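Local coordinates for protein N-acetylneuraminate epimerase (Escherichia coli, PDB 2UVK) that speeds the interconversion of the alpha and beta anomers of the sialic acid N-acetylneuraminate, working as a homodimer in the periplasm, at residues Thr82-Asp87 and Ile131-Phe136. Residues are numbered along the deposited sequence; the frame is centred on the assembly and turned at random.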
ATOM      1  N   THR B  82      15.488 -10.025  -3.750  1.00 10.78           N
ATOM      2  CA  THR B  82      14.435  -9.710  -4.685  1.00  9.92           C
ATOM      3  C   THR B  82      13.381  -8.877  -4.009  1.00 10.19           C
ATOM      4  O   THR B  82      12.925  -9.176  -2.893  1.00 10.70           O
ATOM      5  CB  THR B  82      13.828 -11.022  -5.209  1.00 10.83           C
ATOM      6  OG1 THR B  82      14.831 -11.741  -5.957  1.00 13.50           O
ATOM      7  CG2 THR B  82      12.608 -10.775  -6.090  1.00 11.64           C
ATOM      8  N   GLN B  83      12.962  -7.828  -4.716  1.00  9.43           N
ATOM      9  CA  GLN B  83      11.978  -6.906  -4.193  1.00 10.44           C
ATOM     10  C   GLN B  83      11.234  -6.223  -5.332  1.00  9.71           C
ATOM     11  O   GLN B  83      11.663  -6.246  -6.470  1.00 10.97           O
ATOM     12  CB  GLN B  83      12.619  -5.828  -3.338  1.00 12.04           C
ATOM     13  CG  GLN B  83      13.519  -4.906  -4.154  1.00 12.83           C
ATOM     14  CD  GLN B  83      13.630  -3.521  -3.598  1.00 14.66           C
ATOM     15  OE1 GLN B  83      13.368  -3.273  -2.420  1.00 18.21           O
ATOM     16  NE2 GLN B  83      14.155  -2.617  -4.420  1.00 21.29           N
ATOM     17  N   VAL B  84      10.160  -5.555  -4.952  1.00  9.67           N
ATOM     18  CA  VAL B  84       9.359  -4.734  -5.856  1.00  9.60           C
ATOM     19  C   VAL B  84       9.776  -3.284  -5.725  1.00  9.72           C
ATOM     20  O   VAL B  84       9.878  -2.754  -4.627  1.00 11.90           O
ATOM     21  CB  VAL B  84       7.852  -4.852  -5.460  1.00  9.97           C
ATOM     22  CG1 VAL B  84       6.974  -3.953  -6.299  1.00 11.45           C
ATOM     23  CG2 VAL B  84       7.401  -6.257  -5.557  1.00 14.64           C
ATOM     24  N   PHE B  85       9.944  -2.613  -6.866  1.00  8.31           N
ATOM     25  CA  PHE B  85      10.318  -1.193  -6.870  1.00  9.04           C
ATOM     26  C   PHE B  85       9.106  -0.276  -7.036  1.00  9.46           C
ATOM     27  O   PHE B  85       8.082  -0.725  -7.532  1.00  9.96           O
ATOM     28  CB  PHE B  85      11.299  -0.910  -8.028  1.00  9.20           C
ATOM     29  CG  PHE B  85      12.690  -1.455  -7.800  1.00  9.67           C
ATOM     30  CD1 PHE B  85      13.680  -0.602  -7.386  1.00 11.63           C
ATOM     31  CD2 PHE B  85      13.020  -2.754  -8.094  1.00 11.71           C
ATOM     32  CE1 PHE B  85      14.952  -1.068  -7.167  1.00 12.85           C
ATOM     33  CE2 PHE B  85      14.287  -3.214  -7.897  1.00 13.15           C
ATOM     34  CZ  PHE B  85      15.261  -2.338  -7.442  1.00 12.87           C
ATOM     35  N   ASN B  86       9.230   0.982  -6.630  1.00  9.08           N
ATOM     36  CA  ASN B  86       8.149   1.974  -6.759  1.00  9.21           C
ATOM     37  C   ASN B  86       8.634   3.219  -7.474  1.00 10.29           C
ATOM     38  O   ASN B  86       8.102   4.293  -7.267  1.00 11.23           O
ATOM     39  CB  ASN B  86       7.565   2.375  -5.395  1.00  9.22           C
ATOM     40  CG  ASN B  86       8.474   3.339  -4.614  1.00 10.37           C
ATOM     41  OD1 ASN B  86       9.714   3.221  -4.684  1.00 13.39           O
ATOM     42  ND2 ASN B  86       7.886   4.291  -3.886  1.00 10.80           N
ATOM     43  N   ASP B  87       9.660   3.062  -8.303  1.00 10.33           N
ATOM     44  CA  ASP B  87      10.336   4.223  -8.883  1.00 11.13           C
ATOM     45  C   ASP B  87       9.969   4.497 -10.338  1.00 10.88           C
ATOM     46  O   ASP B  87       9.255   3.718 -10.986  1.00 10.97           O
ATOM     47  CB  ASP B  87      11.862   4.095  -8.726  1.00 11.72           C
ATOM     48  CG  ASP B  87      12.432   2.855  -9.384  1.00 11.22           C
ATOM     49  OD1 ASP B  87      11.672   2.087 -10.043  1.00 11.70           O
ATOM     50  OD2 ASP B  87      13.660   2.609  -9.225  1.00 14.38           O
ATOM     51  N   ILE B 131       4.152  -7.796   1.276  1.00  8.50           N
ATOM     52  CA  ILE B 131       3.951  -9.250   1.236  1.00  9.22           C
ATOM     53  C   ILE B 131       4.972  -9.899   0.303  1.00  9.05           C
ATOM     54  O   ILE B 131       5.624 -10.882   0.648  1.00 10.06           O
ATOM     55  CB  ILE B 131       2.494  -9.597   0.842  1.00 10.13           C
ATOM     56  CG1 ILE B 131       1.549  -9.156   1.957  1.00 10.34           C
ATOM     57  CG2 ILE B 131       2.351 -11.073   0.567  1.00 11.00           C
ATOM     58  CD1 ILE B 131       0.096  -9.285   1.616  1.00 11.14           C
ATOM     59  N   PHE B 132       5.139  -9.339  -0.885  1.00  8.23           N
ATOM     60  CA  PHE B 132       6.078  -9.884  -1.864  1.00  8.37           C
ATOM     61  C   PHE B 132       7.523  -9.787  -1.322  1.00  8.47           C
ATOM     62  O   PHE B 132       8.296 -10.776  -1.327  1.00  9.64           O
ATOM     63  CB  PHE B 132       5.946  -9.100  -3.170  1.00  9.58           C
ATOM     64  CG  PHE B 132       6.836  -9.572  -4.267  1.00 10.60           C
ATOM     65  CD1 PHE B 132       6.358 -10.454  -5.215  1.00 11.11           C
ATOM     66  CD2 PHE B 132       8.149  -9.109  -4.366  1.00 11.80           C
ATOM     67  CE1 PHE B 132       7.167 -10.895  -6.216  1.00 11.95           C
ATOM     68  CE2 PHE B 132       8.942  -9.528  -5.392  1.00 11.91           C
ATOM     69  CZ  PHE B 132       8.466 -10.413  -6.296  1.00 12.21           C
ATOM     70  N   ASN B 133       7.910  -8.615  -0.843  1.00  8.38           N
ATOM     71  CA  ASN B 133       9.300  -8.444  -0.357  1.00  8.73           C
ATOM     72  C   ASN B 133       9.533  -9.324   0.873  1.00  8.70           C
ATOM     73  O   ASN B 133      10.635  -9.869   1.055  1.00 10.28           O
ATOM     74  CB  ASN B 133       9.577  -7.015   0.054  1.00  8.13           C
ATOM     75  CG  ASN B 133       9.604  -6.036  -1.117  1.00  7.44           C
ATOM     76  OD1 ASN B 133       9.547  -6.426  -2.269  1.00  9.37           O
ATOM     77  ND2 ASN B 133       9.673  -4.767  -0.787  1.00 11.30           N
ATOM     78  N   GLY B 134       8.532  -9.435   1.745  1.00  8.92           N
ATOM     79  CA  GLY B 134       8.693 -10.225   2.953  1.00  9.48           C
ATOM     80  C   GLY B 134       8.891 -11.684   2.635  1.00 10.50           C
ATOM     81  O   GLY B 134       9.590 -12.393   3.393  1.00 11.57           O
ATOM     82  N   TYR B 135       8.267 -12.180   1.580  1.00 10.12           N
ATOM     83  CA  TYR B 135       8.456 -13.599   1.183  1.00 11.07           C
ATOM     84  C   TYR B 135       9.937 -13.871   0.913  1.00 10.97           C
ATOM     85  O   TYR B 135      10.521 -14.861   1.362  1.00 11.95           O
ATOM     86  CB  TYR B 135       7.615 -13.915  -0.045  1.00 11.87           C
ATOM     87  CG  TYR B 135       7.738 -15.318  -0.579  1.00 11.71           C
ATOM     88  CD1 TYR B 135       7.168 -16.402   0.105  1.00 12.44           C
ATOM     89  CD2 TYR B 135       8.410 -15.575  -1.752  1.00 14.18           C
ATOM     90  CE1 TYR B 135       7.260 -17.649  -0.389  1.00 13.98           C
ATOM     91  CE2 TYR B 135       8.514 -16.834  -2.266  1.00 16.85           C
ATOM     92  CZ  TYR B 135       7.947 -17.887  -1.573  1.00 14.90           C
ATOM     93  OH  TYR B 135       8.062 -19.175  -2.076  1.00 16.70           O
ATOM     94  N   PHE B 136      10.561 -12.983   0.166  1.00 11.21           N
ATOM     95  CA  PHE B 136      11.981 -13.175  -0.157  1.00 10.37           C
ATOM     96  C   PHE B 136      12.873 -12.912   1.043  1.00 11.48           C
ATOM     97  O   PHE B 136      13.946 -13.550   1.165  1.00 12.07           O
ATOM     98  CB  PHE B 136      12.360 -12.357  -1.399  1.00 11.15           C
ATOM     99  CG  PHE B 136      11.749 -12.907  -2.626  1.00 10.23           C
ATOM    100  CD1 PHE B 136      12.272 -14.048  -3.230  1.00 12.56           C
ATOM    101  CD2 PHE B 136      10.590 -12.356  -3.149  1.00 12.64           C
ATOM    102  CE1 PHE B 136      11.679 -14.606  -4.334  1.00 14.31           C
ATOM    103  CE2 PHE B 136       9.983 -12.923  -4.232  1.00 14.27           C
ATOM    104  CZ  PHE B 136      10.531 -14.027  -4.853  1.00 15.14           C
TER
HETATM  105  O   HOH W   1      12.897  -8.856  -0.227  1.00 13.87           O
HETATM  106  O   HOH W   2      10.564  -2.234  -1.968  1.00 26.32           O
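Thr82 lays its methyl on the ring of Phe136: CG2 stands 3.9 Å from the ring centroid and only 12° off the normal, a CH-pi contact over the face. The methyl gets there because CG2 is anti to the backbone N (OG1 at chi1 -64°), and OG1 turns instead to Lys76. Tyr135 CD2 covers the opposite face of the Phe136 ring. A water links the two backbones, donating to Thr82 O and, at 2.8 Å, to Asn133 O. Gln83 brings its CB to 3.3 Å from Asn133 OD1, while its NE2 lies over the rim of one face of the Phe85 ring. Val84 makes the direct hydrogen bond between strand and helix: its N-H bonds to Asn133 OD1 at 2.9 Å (N-H...O 158°), in the amide plane and on a lone pair. The other end of that amide, ND2, donates to a second water, 2.9 Å away, which lies within hydrogen-bonding distance of Gln83 OE1 and Val84 O. An alanine in place of Asn133 would probably leave the Val84 N-H without its acceptor and the second water without the ND2 donor. Beside the hydrogen bond, CG2 of Val84 packs obliquely against the Phe132 ring, whose CE2 also lies 3.9 Å from Thr82 CG2; Ile74 and Val127 add to this apolar patch. Phe132 reaches within about 8 Å, side chain to side chain, of Glu209, the predicted proton acceptor. The contact thus docks a helix inserted in the third Kelch repeat, its 131-136 part nearly antiparallel to strand 82-84, on hairpin 74-76/82-84 of the second, joining neighbouring beta-propeller repeats.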